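Local coordinates for protein putative esterase/lipase/thioesterase (PDB 2PBL) that probably hydrolyses ester or thioester bonds with an alpha/beta-hydrolase fold, though its natural substrate is not known, at residues A17-Y20 against P21-A25; M75-K79 against S80-H84; V143-M146 against L147-E150; E239-H242 against F243-I246; P252-D255 against L256-V259. All blocks are in the same frame, centred on the assembly; numbering follows the deposited sequence.

Contact 1: residues A17-Y20 against P21-A25; sequences AADY and PPRWA
Chi1 of -63° in D19 and -66° in R23 sets both CG atoms beside their backbone N, anti to the carbonyl carbon, and the two side chains run side by side where the 3-10 turn 17-19 runs into helix 20-35 of this alpha/beta hydrolase. The R23 chain is extended from CG to NE and carries the guanidinium across D19, whose CB lies over the centre of one face, 3.5 Å from R23 CZ. Carboxylate and guanidinium planes are only 16° apart and stacked. The salt bridge is long, 3.6 Å from D19 OD2 to R23 NH2, and purely electrostatic: the oxygen lies well out of the guanidinium plane and no N-H points at it.

One residue along, Y20 and W24 form the second pair. Their rings meet obliquely, with centroids 5.6 Å apart. The closer fit is a CH-pi contact in which Y20 CB stands 3.7 Å from the centroid of the W24 six-membered ring, nearly over its centre. Beyond the turn, the Y20 ring meets F243 edge-to-face and the W24 ring meets that of W82, joining the helix start to two loops.

Backbone bonds run alongside both pairs. R23 N reaches D19 O in a weak bond, whereas W24 N donates to Y20 O at 2.8 Å. That same Y20 O also sits 3.1 Å above the W24 ring plane, offset toward its rim.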
# COMPACT_ATOMS: atom_id res chain seq x y z
N ALA A 17 -1.02 17.05 -11.59
CA ALA A 17 -1.30 15.62 -11.51
C ALA A 17 -0.55 14.78 -12.59
O ALA A 17 0.01 13.71 -12.32
CB ALA A 17 -2.80 15.38 -11.60
N ALA A 18 -0.56 15.32 -13.80
CA ALA A 18 0.04 14.71 -14.98
C ALA A 18 1.52 14.45 -14.88
O ALA A 18 2.09 13.57 -15.58
CB ALA A 18 -0.19 15.62 -16.19
N ASP A 19 2.17 15.26 -14.06
CA ASP A 19 3.59 15.14 -13.92
C ASP A 19 4.03 14.08 -12.92
O ASP A 19 5.16 13.67 -12.95
CB ASP A 19 4.15 16.48 -13.48
CG ASP A 19 3.91 17.60 -14.53
OD1 ASP A 19 3.98 17.30 -15.76
OD2 ASP A 19 3.68 18.76 -14.11
N TYR A 20 3.14 13.62 -12.04
CA TYR A 20 3.60 12.63 -11.04
C TYR A 20 4.13 11.30 -11.62
O TYR A 20 5.20 10.87 -11.23
CB TYR A 20 2.53 12.43 -9.95
CG TYR A 20 2.52 13.59 -8.98
CD1 TYR A 20 1.72 14.72 -9.19
CD2 TYR A 20 3.32 13.57 -7.84
CE1 TYR A 20 1.74 15.79 -8.28
CE2 TYR A 20 3.34 14.63 -6.94
CZ TYR A 20 2.56 15.74 -7.18
OH TYR A 20 2.58 16.78 -6.29
N PRO A 21 3.37 10.63 -12.50
CA PRO A 21 3.84 9.35 -13.04
C PRO A 21 5.22 9.37 -13.64
O PRO A 21 6.04 8.52 -13.31
CB PRO A 21 2.74 8.96 -14.03
CG PRO A 21 1.53 9.55 -13.44
CD PRO A 21 1.99 10.91 -12.93
N PRO A 22 5.48 10.32 -14.55
CA PRO A 22 6.83 10.32 -15.11
C PRO A 22 7.93 10.59 -14.09
O PRO A 22 9.02 9.99 -14.15
CB PRO A 22 6.76 11.41 -16.18
CG PRO A 22 5.61 12.21 -15.88
CD PRO A 22 4.63 11.36 -15.16
N ARG A 23 7.66 11.49 -13.14
CA ARG A 23 8.67 11.83 -12.16
C ARG A 23 8.92 10.70 -11.17
O ARG A 23 10.04 10.52 -10.72
CB ARG A 23 8.29 13.09 -11.42
CG ARG A 23 8.27 14.28 -12.36
CD ARG A 23 7.69 15.47 -11.70
NE ARG A 23 7.63 16.58 -12.65
CZ ARG A 23 7.20 17.81 -12.36
NH1 ARG A 23 6.77 18.10 -11.14
NH2 ARG A 23 7.19 18.73 -13.31
N TRP A 24 7.87 9.98 -10.83
CA TRP A 24 8.01 8.81 -9.93
C TRP A 24 8.87 7.76 -10.59
O TRP A 24 9.78 7.22 -9.96
CB TRP A 24 6.66 8.18 -9.62
CG TRP A 24 5.78 8.91 -8.69
CD1 TRP A 24 6.15 9.66 -7.62
CD2 TRP A 24 4.36 8.89 -8.69
NE1 TRP A 24 5.03 10.13 -6.98
CE2 TRP A 24 3.93 9.67 -7.61
CE3 TRP A 24 3.40 8.29 -9.50
CZ2 TRP A 24 2.57 9.87 -7.32
CZ3 TRP A 24 2.05 8.50 -9.22
CH2 TRP A 24 1.66 9.29 -8.14
N ALA A 25 8.56 7.48 -11.86
CA ALA A 25 9.27 6.47 -12.65
C ALA A 25 10.72 6.81 -12.74
O ALA A 25 11.57 5.95 -12.59
CB ALA A 25 8.68 6.40 -14.06

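Contact 2: residues M75-K79 against S80-H84; sequences MAFDK and SSWSH
F77 lies across the benzo edge of W82: its CG is 3.8 Å from W82 CZ2, while W82 CH2 comes over one face of the F77 ring. The two side chains cross at about a right angle, and their ring planes make 58°. On the polar side, S80 N donates to D78 OD1 at 2.9 Å, meeting it on the anti side and out of the carboxylate plane. In the conformer described here, one of two, S80 OG adds a bond on the syn lone pair, 2.7 Å from D78 OD1. Chi1 of 58° puts D78 CG between its backbone N and carbonyl carbon, which brings OD1 round to S80. A water bridges D78 N, D78 OD1 and S81 OG, further fixing that rotation. W82 NE1 to D78 O is short at 2.9 Å but weak, because the N-H...O angle is just 119°. A second water links K79 O with S83 OG.

This turn belongs to the loop between strand 64-69 and helix 87-91. K79 NZ hydrogen-bonds N42 of strand 39-44, the outermost, and forms a salt bridge with D54 of the adjacent strand 52-56; S83 packs on helix 20-35 and shares R32 with S80 O, and the W82 ring stacks on H70.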
# COMPACT_ATOMS: atom_id res chain seq x y z
N MSE A 75 -5.71 -1.12 -10.94
CA MSE A 75 -5.81 -1.18 -12.40
C MSE A 75 -4.64 -0.53 -13.16
O MSE A 75 -4.62 -0.53 -14.41
CB MSE A 75 -7.13 -0.57 -12.81
CG MSE A 75 -7.26 0.88 -12.49
SE MSE A 75 -8.97 1.57 -13.16
CE MSE A 75 -10.12 0.56 -12.34
N ALA A 76 -3.64 0.00 -12.44
CA ALA A 76 -2.49 0.66 -13.06
C ALA A 76 -1.30 0.68 -12.12
O ALA A 76 -1.44 0.46 -10.94
CB ALA A 76 -2.84 2.12 -13.48
N PHE A 77 -0.15 0.98 -12.71
CA PHE A 77 1.17 1.01 -12.07
C PHE A 77 1.65 -0.39 -11.72
O PHE A 77 0.90 -1.37 -11.80
CB PHE A 77 1.21 1.97 -10.87
CG PHE A 77 0.78 3.37 -11.21
CD1 PHE A 77 1.70 4.30 -11.69
CD2 PHE A 77 -0.51 3.75 -11.10
CE1 PHE A 77 1.31 5.60 -12.01
CE2 PHE A 77 -0.91 5.05 -11.44
CZ PHE A 77 0.01 5.96 -11.91
N ASP A 78 2.94 -0.48 -11.46
CA ASP A 78 3.59 -1.69 -10.98
C ASP A 78 4.60 -1.18 -9.94
O ASP A 78 4.66 0.01 -9.64
CB ASP A 78 4.20 -2.54 -12.11
CG ASP A 78 5.22 -1.80 -12.93
OD1 ASP A 78 5.91 -0.94 -12.43
OD2 ASP A 78 5.36 -2.13 -14.12
N LYS A 79 5.39 -2.09 -9.41
CA LYS A 79 6.37 -1.75 -8.40
C LYS A 79 7.46 -0.77 -8.81
O LYS A 79 8.02 -0.10 -7.94
CB LYS A 79 7.07 -3.02 -7.88
CG LYS A 79 7.92 -3.76 -8.92
CD LYS A 79 8.37 -5.15 -8.41
CE LYS A 79 8.94 -5.98 -9.55
NZ LYS A 79 10.01 -5.22 -10.29
N SER A 80 7.72 -0.67 -10.12
CA SER A 80 8.83 0.14 -10.61
C SER A 80 8.69 1.65 -10.47
O SER A 80 9.69 2.34 -10.61
CB SER A 80 9.16 -0.18 -12.07
OG SER A 80 8.20 0.33 -12.98
N SER A 81 7.50 2.16 -10.20
CA SER A 81 7.32 3.60 -10.00
C SER A 81 7.57 4.10 -8.57
O SER A 81 7.46 5.31 -8.32
CB SER A 81 5.92 3.97 -10.39
OG SER A 81 5.77 3.88 -11.80
N TRP A 82 7.97 3.22 -7.65
CA TRP A 82 7.99 3.61 -6.23
C TRP A 82 9.22 3.32 -5.40
O TRP A 82 9.23 3.60 -4.22
CB TRP A 82 6.81 2.93 -5.54
CG TRP A 82 5.55 2.87 -6.37
CD1 TRP A 82 5.14 1.82 -7.14
CD2 TRP A 82 4.62 3.93 -6.61
NE1 TRP A 82 4.00 2.15 -7.82
CE2 TRP A 82 3.64 3.43 -7.50
CE3 TRP A 82 4.48 5.24 -6.13
CZ2 TRP A 82 2.56 4.20 -7.93
CZ3 TRP A 82 3.42 5.99 -6.55
CH2 TRP A 82 2.45 5.47 -7.43
N SER A 83 10.26 2.77 -6.02
CA SER A 83 11.48 2.33 -5.34
C SER A 83 12.09 3.41 -4.48
O SER A 83 12.50 3.14 -3.35
CB SER A 83 12.50 1.85 -6.38
OG SER A 83 11.80 1.03 -7.31
N HIS A 84 12.12 4.63 -5.01
CA HIS A 84 12.74 5.77 -4.30
C HIS A 84 12.09 6.05 -2.92
O HIS A 84 12.68 6.71 -2.04
CB HIS A 84 12.66 7.01 -5.19
CG HIS A 84 11.26 7.45 -5.47
ND1 HIS A 84 10.37 6.72 -6.23
CD2 HIS A 84 10.60 8.57 -5.09
CE1 HIS A 84 9.22 7.37 -6.30
NE2 HIS A 84 9.33 8.50 -5.62
O HOH W 1 4.57 1.65 -12.65
O HOH W 2 10.20 -1.02 -6.68

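Contact 3: residues V143-M146 against L147-E150; sequences VARM and LDPE
R145 folds back near the C-terminal end of helix 138-145 to meet D148, the two side chains lying side by side. Its chain bends at chi2 (-69°) and again at chi3 (-70°), which brings R145 NH1 round to D148 OD2 at 3.0 Å. This salt-bridge hydrogen bond uses the anti lone pair of OD2, and the oxygen lies in the guanidinium plane, at its edge. The carboxylate plane is turned 54° from it; OD2 is the oxygen that meets R145. D148 CG stands anti to the backbone N, and the other oxygen, D148 OD1, accepts from E150 N at 3.1 Å from above the carboxylate plane, closing an Asx turn. In the backbone, D148 N donates to R145 O across a type I beta turn, and L147 N donates to A144 O.

An alanine in place of D148 would probably leave R145 NH1 without this partner and E150 N without its acceptor, freeing the chain after the turn to shift.

A water bonded to D148 OD2 and R145 NH2 adds a second bridge, while R145 NE makes a salt bridge to E194. The arginine thus lies between two carboxylates, an arrangement likely to keep all three groups charged and to tie the helix end to the following loop.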
# COMPACT_ATOMS: atom_id res chain seq x y z
N VAL A 143 -2.74 -3.55 2.30
CA VAL A 143 -2.02 -3.80 3.56
C VAL A 143 -2.99 -3.99 4.73
O VAL A 143 -2.71 -4.78 5.61
CB VAL A 143 -0.89 -2.78 3.89
CG1 VAL A 143 0.25 -2.90 2.88
CG2 VAL A 143 -1.41 -1.36 4.04
N ALA A 144 -4.16 -3.34 4.70
CA ALA A 144 -5.17 -3.52 5.73
C ALA A 144 -5.72 -4.98 5.76
O ALA A 144 -5.86 -5.57 6.82
CB ALA A 144 -6.28 -2.55 5.53
N ARG A 145 -5.90 -5.57 4.60
CA ARG A 145 -6.36 -6.96 4.46
C ARG A 145 -5.36 -7.97 4.99
O ARG A 145 -5.72 -9.14 5.22
CB ARG A 145 -6.57 -7.26 2.97
CG ARG A 145 -7.58 -6.39 2.28
CD ARG A 145 -8.96 -6.70 2.78
NE ARG A 145 -9.35 -8.04 2.29
CZ ARG A 145 -9.63 -9.14 3.01
NH1 ARG A 145 -9.61 -9.18 4.34
NH2 ARG A 145 -9.93 -10.24 2.35
N MSE A 146 -4.08 -7.58 5.10
CA MSE A 146 -3.04 -8.47 5.61
C MSE A 146 -3.19 -8.77 7.08
O MSE A 146 -2.55 -9.70 7.58
CB MSE A 146 -1.67 -7.90 5.34
CG MSE A 146 -1.29 -7.77 3.85
SE MSE A 146 -1.49 -9.46 2.92
CE MSE A 146 -3.36 -9.13 2.09
N LEU A 147 -4.01 -8.00 7.80
CA LEU A 147 -4.24 -8.25 9.21
C LEU A 147 -5.33 -9.31 9.41
O LEU A 147 -5.60 -9.68 10.55
CB LEU A 147 -4.60 -6.97 9.95
CG LEU A 147 -3.44 -6.00 10.11
CD1 LEU A 147 -3.90 -4.68 10.74
CD2 LEU A 147 -2.35 -6.67 10.99
N ASP A 148 -5.94 -9.77 8.32
CA ASP A 148 -6.95 -10.82 8.36
C ASP A 148 -6.26 -12.22 8.46
O ASP A 148 -5.56 -12.64 7.54
CB ASP A 148 -7.77 -10.74 7.11
CG ASP A 148 -9.00 -11.63 7.16
OD1 ASP A 148 -9.06 -12.57 7.99
OD2 ASP A 148 -9.89 -11.39 6.33
N PRO A 149 -6.45 -12.93 9.59
CA PRO A 149 -5.82 -14.24 9.76
C PRO A 149 -6.21 -15.30 8.77
O PRO A 149 -5.56 -16.35 8.68
CB PRO A 149 -6.24 -14.66 11.18
CG PRO A 149 -6.49 -13.30 11.86
CD PRO A 149 -7.20 -12.54 10.80
N GLU A 150 -7.32 -15.09 8.07
CA GLU A 150 -7.76 -16.00 7.02
C GLU A 150 -7.01 -15.74 5.73
O GLU A 150 -7.01 -16.56 4.81
CB GLU A 150 -9.28 -15.83 6.84
CG GLU A 150 -9.94 -16.89 6.06
CD GLU A 150 -11.45 -16.75 6.05
OE1 GLU A 150 -12.07 -17.04 7.09
OE2 GLU A 150 -12.04 -16.46 4.97
O HOH W 3 -11.21 -12.47 4.24

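Contact 4: residues E239-H242 against F243-I246; sequences EKHH and FNVI
H241 and N244 pair closely in the loop after strand 233-237, where an alpha/beta hydrolase carries its histidine; the neighbouring H242 is probably that residue, bonded through NE2 to S137 and through ND1 to E215 in a Ser-His-Glu arrangement. From H241 CB, a chi1 of 53° places CG between the backbone N and the carbonyl carbon, turning the ring over the N244 amide. H241 CG lies 3.5 Å from N244 OD1. H241 ND1 accepts from F243 N at 3.2 Å, with that nitrogen close to the ring plane, so ND1 should carry no proton in this bond. CE1 passes along N244 and touches F243 CB. CD2 lies over the amide too, and at the tip H241 NE2 is 3.5 Å from N244 CG. Ring and amide planes are 4° apart and stacked, with OD1 above the ring centre.

N244 OD1 also accepts from H241 N at 2.9 Å in the carbonyl plane, which helps to hold the amide's rotation, and V245 N donates to H241 O. A leucine in place of H241 would probably leave F243 N without its acceptor and the N244 amide without its flat partner, making the backbone beside H242 less well defined.

Two waters link N244 to the residues ahead of H241: one joins K240 NZ to N244 O. The other accepts from N244 ND2 at 3.1 Å and donates to E239 O at 2.6 Å.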
# COMPACT_ATOMS: atom_id res chain seq x y z
N GLU A 239 -2.12 19.77 4.59
CA GLU A 239 -2.21 20.19 3.18
C GLU A 239 -1.73 19.21 2.13
O GLU A 239 -1.59 19.57 0.98
CB GLU A 239 -1.54 21.56 2.98
CG GLU A 239 -2.21 22.66 3.74
CD GLU A 239 -3.66 22.93 3.36
OE1 GLU A 239 -4.14 22.41 2.35
OE2 GLU A 239 -4.33 23.70 4.09
N LYS A 240 -1.59 17.94 2.49
CA LYS A 240 -1.19 16.92 1.52
C LYS A 240 -2.35 16.45 0.66
O LYS A 240 -3.51 16.40 1.13
CB LYS A 240 -0.54 15.74 2.22
CG LYS A 240 0.76 16.04 2.93
CD LYS A 240 1.88 16.53 2.03
CE LYS A 240 3.12 16.85 2.84
NZ LYS A 240 4.14 17.49 1.96
N HIS A 241 -2.03 16.13 -0.61
CA HIS A 241 -3.04 15.60 -1.54
C HIS A 241 -2.69 14.13 -1.79
O HIS A 241 -1.76 13.61 -1.20
CB HIS A 241 -3.20 16.41 -2.84
CG HIS A 241 -1.93 16.65 -3.57
ND1 HIS A 241 -1.22 15.64 -4.18
CD2 HIS A 241 -1.27 17.79 -3.84
CE1 HIS A 241 -0.14 16.14 -4.74
NE2 HIS A 241 -0.15 17.45 -4.55
N HIS A 242 -3.47 13.45 -2.62
CA HIS A 242 -3.31 12.00 -2.81
C HIS A 242 -1.98 11.57 -3.38
O HIS A 242 -1.56 10.44 -3.18
CB HIS A 242 -4.48 11.48 -3.70
CG HIS A 242 -4.75 10.01 -3.58
ND1 HIS A 242 -5.21 9.44 -2.41
CD2 HIS A 242 -4.67 9.02 -4.49
CE1 HIS A 242 -5.37 8.14 -2.60
NE2 HIS A 242 -5.08 7.86 -3.86
N PHE A 243 -1.33 12.46 -4.12
CA PHE A 243 -0.09 12.12 -4.78
C PHE A 243 1.16 12.50 -4.05
O PHE A 243 2.15 11.83 -4.25
CB PHE A 243 -0.06 12.65 -6.21
CG PHE A 243 -1.11 12.09 -7.11
CD1 PHE A 243 -1.82 10.95 -6.80
CD2 PHE A 243 -1.28 12.65 -8.36
CE1 PHE A 243 -2.77 10.47 -7.67
CE2 PHE A 243 -2.22 12.15 -9.24
CZ PHE A 243 -2.96 11.07 -8.90
N ASN A 244 1.17 13.55 -3.23
CA ASN A 244 2.39 13.88 -2.47
C ASN A 244 2.39 13.42 -1.00
O ASN A 244 3.40 13.60 -0.29
CB ASN A 244 2.79 15.36 -2.58
CG ASN A 244 1.83 16.28 -1.95
OD1 ASN A 244 0.76 15.88 -1.47
ND2 ASN A 244 2.20 17.57 -1.95
N VAL A 245 1.27 12.84 -0.56
CA VAL A 245 1.12 12.28 0.81
C VAL A 245 2.18 11.22 1.10
O VAL A 245 2.67 11.13 2.21
CB VAL A 245 -0.32 11.72 1.05
CG1 VAL A 245 -0.63 10.49 0.23
CG2 VAL A 245 -0.53 11.40 2.52
N ILE A 246 2.55 10.47 0.06
CA ILE A 246 3.58 9.43 0.13
C ILE A 246 5.01 9.97 0.06
O ILE A 246 5.97 9.25 0.36
CB ILE A 246 3.40 8.39 -1.01
CG1 ILE A 246 3.61 9.03 -2.42
CG2 ILE A 246 2.04 7.72 -0.91
CD1 ILE A 246 3.33 8.06 -3.60
O HOH W 4 0.33 19.75 -0.70
O HOH W 5 5.07 15.79 0.07

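Contact 5: residues P252-D255 against L256-V259; sequences PESD and LVAV
S254 caps the start of helix 255-261 through a side-chain hydrogen bond. S254 OG accepts from V257 N at 3.1 Å with an N-H...O angle of 158°, the classical N-cap bond to the third residue on. Chi1 of 65° puts OG between the backbone N and the carbonyl carbon, turned forward to the first turn, where the amide of V257 would otherwise lack an acceptor within the helix. The hydroxyl's own proton can go to the carbonyl oxygen of P248, its strongest partner, or be shared with that of D251, so it links the helix start to the chain leading into it.

Backbone bonds take over at once. A258 N donates to S254 O at 3.0 Å, and V259 N donates to D255 O, also at 3.0 Å. Together with the cap, they give three successive amides, of V257, A258 and V259, acceptors at the helix start.

The remaining contacts are carbon-to-oxygen packing. V257 CG2, set beside its backbone N, comes to 3.1 Å from S254 OG, so the valine branch lies close against the capping hydroxyl. V257 CG1 meets P252 O at 3.8 Å. A258 CB rests 3.4 Å from D255 O.

Around this turn, L256 packs on V164 and I166 of strand 160-166 and on W210 of strand 206-212. D255 also touches W210, as does V259 in the conformer described, so the last helix of the chain lies against these two parallel strands of the central sheet.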
# COMPACT_ATOMS: atom_id res chain seq x y z
N PRO A 252 14.33 10.14 5.67
CA PRO A 252 14.65 9.46 6.93
C PRO A 252 14.04 10.03 8.19
O PRO A 252 13.70 9.25 9.09
CB PRO A 252 16.17 9.63 7.01
CG PRO A 252 16.60 9.55 5.62
CD PRO A 252 15.54 10.28 4.83
N GLU A 253 13.87 11.35 8.28
CA GLU A 253 13.37 11.97 9.50
C GLU A 253 11.88 12.31 9.50
O GLU A 253 11.39 12.94 10.42
CB GLU A 253 14.22 13.23 9.81
CG GLU A 253 15.74 12.95 9.99
CD GLU A 253 16.05 12.09 11.23
OE1 GLU A 253 15.59 12.45 12.34
OE2 GLU A 253 16.78 11.07 11.11
N SER A 254 11.15 11.87 8.48
CA SER A 254 9.74 12.21 8.41
C SER A 254 8.92 11.55 9.48
O SER A 254 9.28 10.47 9.99
CB SER A 254 9.20 11.85 7.03
OG SER A 254 9.21 10.45 6.79
N ASP A 255 7.83 12.20 9.85
CA ASP A 255 6.92 11.63 10.81
C ASP A 255 6.27 10.36 10.27
O ASP A 255 6.01 9.46 11.03
CB ASP A 255 5.84 12.61 11.21
CG ASP A 255 6.40 13.83 11.97
OD1 ASP A 255 7.48 13.75 12.59
OD2 ASP A 255 5.72 14.85 11.96
N LEU A 256 6.02 10.31 8.97
CA LEU A 256 5.47 9.10 8.32
C LEU A 256 6.47 7.94 8.48
O LEU A 256 6.10 6.86 8.94
CB LEU A 256 5.20 9.35 6.86
CG LEU A 256 4.61 8.20 6.02
CD1 LEU A 256 3.29 7.65 6.56
CD2 LEU A 256 4.42 8.68 4.56
N VAL A 257 7.73 8.16 8.16
CA VAL A 257 8.75 7.10 8.39
C VAL A 257 8.78 6.69 9.86
O VAL A 257 8.92 5.50 10.19
CB VAL A 257 10.14 7.49 7.89
CG1 VAL A 257 11.18 6.51 8.39
CG2 VAL A 257 10.15 7.49 6.39
N ALA A 258 8.61 7.66 10.75
CA ALA A 258 8.65 7.38 12.18
C ALA A 258 7.51 6.44 12.66
O ALA A 258 7.78 5.49 13.44
CB ALA A 258 8.65 8.68 12.97
N VAL A 259 6.28 6.69 12.21
CA VAL A 259 5.14 5.86 12.64
C VAL A 259 5.16 4.43 12.03
O VAL A 259 4.70 3.46 12.65
CB VAL A 259 3.78 6.57 12.40
CG1 VAL A 259 3.41 6.63 10.95
CG2 VAL A 259 2.69 5.87 13.18

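Each contact is local, closing a turn or a helix end, and all five follow in series along the chain, none enclosing or crossing another. Contact 1 begins helix 20-35 and touches contact 2, in the loop after strand 64-69, where W24 CZ3 lies 3.5 Å from W82 CH2. Contact 3 ends helix 138-145 on the opposite side of the chain's centre from contacts 1, 2 and 4 and touches none of the others; its centre is about 30 Å from that of contact 1. Contact 4, after strand 233-237, meets contact 1 through Y20, contact 2 through I246 against W82, and contact 5, at the start of helix 255-261, through V245 O against L256 CD2.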